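Local coordinates for cellulose binding domain-containing protein (Clostridium clariflavum, PDB 4B96) that probably binds cellulose through this calcium-bearing family 3b carbohydrate-binding module, one part of a membrane protein of a biomass-sensing system, at residues 119-124 and 133-138. Numbering follows the deposited sequence.
Sequences DDWSFL and WDKMTV. With CA (calcium ion), chain E.
Ser122 grips residues 133-138 with both its side chain and its carbonyl: Ser122 OG donates to Lys135 O at 2.7 Å, and Ser122 O takes the indole N-H of Trp133, NE1 to O 2.8 Å. The Trp133 bond is bent (149° at the hydrogen); the oxygen sits near the ring plane, while NE1 lies above the carbonyl plane. OG is also hydrogen-bonded to Tyr45 N of strand 40-47, so two partners hold this buried hydroxyl. Lys135 bends at chi3 (80°) so that its end crosses the Trp121 indole at about a right angle. Lys135 CE makes a CH-pi contact 3.6 Å from the centroid of the five-membered ring of Trp121, and Lys135 NZ a cation-pi contact 4.3 Å from that of its six-membered ring. NZ also gives a weak hydrogen bond to Trp121 O, donates to water 3, which bridges it to Phe123 O, and binds Ser1 O of the second subunit. Trp121 NE1 is held by Ile148 O. Leu124 and Trp133 reach tip to tip: Leu124 CD1 makes a CH-pi contact 3.8 Å from the centroid of the Trp133 six-membered ring, and Leu124 CD2 is 3.7 Å from Trp133 CD2. Lys135 CB lies over the opposite face. Asp119, just before the type I beta turn Asp120-Phe123, and Asp120, its first residue, each bind calcium through OD1 at 2.5 Å, joined by Asn116 O, Lys47 O and three waters. Within the CBM3 beta sandwich, the contact fastens this calcium-binding loop to strand 136-140, between strands 40-47 and 143-146; His9 of strand 5-9, in the other sheet, packs against Leu124 and Trp133.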
ATOM      1  N   ASP A 119     -15.337  -2.875  13.409  1.00 24.83           N
ATOM      2  CA  ASP A 119     -15.446  -1.928  12.317  1.00 22.35           C
ATOM      3  C   ASP A 119     -14.188  -1.070  12.211  1.00 24.47           C
ATOM      4  O   ASP A 119     -14.207   0.011  11.582  1.00 23.42           O
ATOM      5  CB  ASP A 119     -16.700  -1.068  12.566  1.00 25.39           C
ATOM      6  CG  ASP A 119     -16.716  -0.415  13.991  1.00 33.60           C
ATOM      7  OD1 ASP A 119     -15.679  -0.446  14.749  1.00 30.40           O
ATOM      8  OD2 ASP A 119     -17.791   0.152  14.347  1.00 32.88           O
ATOM      9  N   ASP A 120     -13.077  -1.527  12.806  1.00 20.83           N
ATOM     10  CA  ASP A 120     -11.846  -0.738  12.775  1.00 19.79           C
ATOM     11  C   ASP A 120     -11.002  -1.154  11.572  1.00 20.40           C
ATOM     12  O   ASP A 120     -10.641  -2.355  11.402  1.00 19.92           O
ATOM     13  CB  ASP A 120     -11.014  -0.976  14.055  1.00 18.00           C
ATOM     14  CG  ASP A 120     -11.693  -0.469  15.307  1.00 21.87           C
ATOM     15  OD1 ASP A 120     -12.700   0.275  15.232  1.00 17.29           O
ATOM     16  OD2 ASP A 120     -11.189  -0.801  16.410  1.00 21.71           O
ATOM     17  N   TRP A 121     -10.679  -0.197  10.714  1.00 18.42           N
ATOM     18  CA  TRP A 121      -9.941  -0.533   9.483  1.00 21.15           C
ATOM     19  C   TRP A 121      -8.641  -1.340   9.791  1.00 20.93           C
ATOM     20  O   TRP A 121      -8.319  -2.303   9.084  1.00 17.80           O
ATOM     21  CB  TRP A 121      -9.583   0.777   8.741  1.00 16.48           C
ATOM     22  CG  TRP A 121      -8.826   0.630   7.385  1.00 13.32           C
ATOM     23  CD1 TRP A 121      -7.459   0.770   7.169  1.00 15.90           C
ATOM     24  CD2 TRP A 121      -9.400   0.331   6.115  1.00 19.39           C
ATOM     25  NE1 TRP A 121      -7.174   0.557   5.827  1.00 14.55           N
ATOM     26  CE2 TRP A 121      -8.345   0.313   5.160  1.00 19.37           C
ATOM     27  CE3 TRP A 121     -10.715   0.096   5.685  1.00 18.65           C
ATOM     28  CZ2 TRP A 121      -8.565   0.099   3.795  1.00 19.30           C
ATOM     29  CZ3 TRP A 121     -10.935  -0.118   4.340  1.00 22.22           C
ATOM     30  CH2 TRP A 121      -9.861  -0.131   3.406  1.00 20.34           C
ATOM     31  N   SER A 122      -7.890  -0.953  10.811  1.00 16.69           N
ATOM     32  CA  SER A 122      -6.576  -1.605  11.019  1.00 16.95           C
ATOM     33  C   SER A 122      -6.643  -2.943  11.766  1.00 18.06           C
ATOM     34  O   SER A 122      -5.609  -3.555  11.991  1.00 20.16           O
ATOM     35  CB  SER A 122      -5.607  -0.642  11.753  1.00 14.33           C
ATOM     36  OG  SER A 122      -5.276   0.437  10.885  1.00 16.21           O
ATOM     37  N   PHE A 123      -7.843  -3.357  12.192  1.00 20.17           N
ATOM     38  CA  PHE A 123      -8.008  -4.532  13.059  1.00 20.43           C
ATOM     39  C   PHE A 123      -7.610  -5.833  12.338  1.00 22.98           C
ATOM     40  O   PHE A 123      -8.113  -6.121  11.245  1.00 19.68           O
ATOM     41  CB  PHE A 123      -9.441  -4.626  13.518  1.00 17.36           C
ATOM     42  CG  PHE A 123      -9.749  -5.816  14.414  1.00 17.34           C
ATOM     43  CD1 PHE A 123      -8.975  -6.095  15.568  1.00 15.52           C
ATOM     44  CD2 PHE A 123     -10.819  -6.613  14.137  1.00 23.75           C
ATOM     45  CE1 PHE A 123      -9.321  -7.183  16.388  1.00 19.17           C
ATOM     46  CE2 PHE A 123     -11.165  -7.673  14.961  1.00 26.25           C
ATOM     47  CZ  PHE A 123     -10.404  -7.962  16.060  1.00 22.22           C
ATOM     48  N   LEU A 124      -6.722  -6.616  12.960  1.00 21.29           N
ATOM     49  CA  LEU A 124      -6.185  -7.830  12.296  1.00 21.52           C
ATOM     50  C   LEU A 124      -6.515  -9.062  13.127  1.00 25.49           C
ATOM     51  O   LEU A 124      -6.100  -9.177  14.278  1.00 26.61           O
ATOM     52  CB  LEU A 124      -4.657  -7.694  12.040  1.00 27.63           C
ATOM     53  CG  LEU A 124      -3.852  -8.879  11.465  1.00 30.16           C
ATOM     54  CD1 LEU A 124      -4.535  -9.453  10.255  1.00 27.34           C
ATOM     55  CD2 LEU A 124      -2.360  -8.470  11.088  1.00 22.84           C
ATOM     56  N   TRP A 133       1.286  -6.134   7.170  1.00 15.30           N
ATOM     57  CA  TRP A 133      -0.097  -5.774   7.322  1.00 19.17           C
ATOM     58  C   TRP A 133      -0.275  -4.474   6.577  1.00 18.85           C
ATOM     59  O   TRP A 133       0.274  -3.441   6.984  1.00 18.36           O
ATOM     60  CB  TRP A 133      -0.331  -5.498   8.799  1.00 14.44           C
ATOM     61  CG  TRP A 133      -1.794  -5.181   9.138  1.00 19.10           C
ATOM     62  CD1 TRP A 133      -2.210  -4.266  10.059  1.00 17.52           C
ATOM     63  CD2 TRP A 133      -2.998  -5.829   8.628  1.00 21.11           C
ATOM     64  NE1 TRP A 133      -3.593  -4.287  10.162  1.00 19.25           N
ATOM     65  CE2 TRP A 133      -4.097  -5.227   9.285  1.00 22.37           C
ATOM     66  CE3 TRP A 133      -3.249  -6.814   7.645  1.00 23.36           C
ATOM     67  CZ2 TRP A 133      -5.433  -5.597   9.017  1.00 24.23           C
ATOM     68  CZ3 TRP A 133      -4.571  -7.191   7.368  1.00 27.25           C
ATOM     69  CH2 TRP A 133      -5.656  -6.569   8.044  1.00 27.67           C
ATOM     70  N   ASP A 134      -1.058  -4.501   5.508  0.60 18.23           N
ATOM     71  CA  ASP A 134      -1.178  -3.287   4.699  0.60 18.83           C
ATOM     72  C   ASP A 134      -2.365  -2.407   5.064  0.60 17.99           C
ATOM     73  O   ASP A 134      -2.743  -1.567   4.237  0.60 13.08           O
ATOM     74  CB  ASP A 134      -1.320  -3.653   3.210  0.60 23.09           C
ATOM     75  CG  ASP A 134      -2.433  -4.633   2.947  0.60 22.77           C
ATOM     76  OD1 ASP A 134      -3.314  -4.807   3.804  0.60 23.76           O
ATOM     77  OD2 ASP A 134      -2.436  -5.233   1.857  0.60 25.69           O
ATOM     78  N   LYS A 135      -2.960  -2.600   6.257  1.00 14.69           N
ATOM     79  CA  LYS A 135      -4.059  -1.729   6.723  1.00 19.56           C
ATOM     80  C   LYS A 135      -3.611  -0.819   7.841  1.00 16.78           C
ATOM     81  O   LYS A 135      -4.396  -0.077   8.427  1.00 15.75           O
ATOM     82  CB  LYS A 135      -5.339  -2.533   7.091  1.00 17.86           C
ATOM     83  CG  LYS A 135      -5.873  -3.303   5.841  1.00 18.75           C
ATOM     84  CD  LYS A 135      -7.182  -4.013   6.184  1.00 21.79           C
ATOM     85  CE  LYS A 135      -8.366  -3.038   6.147  1.00 28.09           C
ATOM     86  NZ  LYS A 135      -9.558  -3.678   6.786  1.00 28.12           N
ATOM     87  N   MET A 136      -2.311  -0.803   8.111  1.00 15.00           N
ATOM     88  CA  MET A 136      -1.740   0.312   8.862  1.00 20.28           C
ATOM     89  C   MET A 136      -0.831   1.074   7.917  1.00 18.85           C
ATOM     90  O   MET A 136      -0.239   0.449   7.034  1.00 19.63           O
ATOM     91  CB  MET A 136      -0.919  -0.186  10.090  1.00 17.18           C
ATOM     92  CG  MET A 136      -1.863  -0.725  11.194  1.00 19.49           C
ATOM     93  SD  MET A 136      -0.883  -1.443  12.529  1.00 18.58           S
ATOM     94  CE  MET A 136       0.046  -0.058  13.177  1.00 14.01           C
ATOM     95  N   THR A 137      -0.714   2.401   8.083  1.00 19.16           N
ATOM     96  CA  THR A 137       0.116   3.169   7.141  1.00 17.80           C
ATOM     97  C   THR A 137       1.408   3.737   7.748  1.00 16.99           C
ATOM     98  O   THR A 137       1.479   4.018   8.942  1.00 19.11           O
ATOM     99  CB  THR A 137      -0.666   4.323   6.530  1.00 12.64           C
ATOM    100  OG1 THR A 137      -1.340   5.055   7.555  1.00 15.71           O
ATOM    101  CG2 THR A 137      -1.760   3.743   5.538  1.00 14.35           C
ATOM    102  N   VAL A 138       2.403   3.970   6.889  1.00 17.82           N
ATOM    103  CA  VAL A 138       3.654   4.589   7.335  1.00 16.51           C
ATOM    104  C   VAL A 138       3.943   5.747   6.388  1.00 15.45           C
ATOM    105  O   VAL A 138       3.760   5.621   5.155  1.00 15.84           O
ATOM    106  CB  VAL A 138       4.873   3.574   7.297  1.00 16.90           C
ATOM    107  CG1 VAL A 138       6.096   4.251   7.933  1.00 17.33           C
ATOM    108  CG2 VAL A 138       4.528   2.313   8.055  1.00 15.26           C
TER
HETATM  109 CA    CA E1155     -14.623   0.486  16.754  1.00 25.95          CA
HETATM  110  O   HOH W   1     -17.130   1.167  16.645  1.00 27.04           O
HETATM  111  O   HOH W   2     -12.639   0.650  18.037  1.00 21.63           O
HETATM  112  O   HOH W   3      -9.756  -5.064   9.369  1.00 34.24           O
HETATM  113  O   HOH W   4     -15.308   0.976  19.093  1.00 20.90           O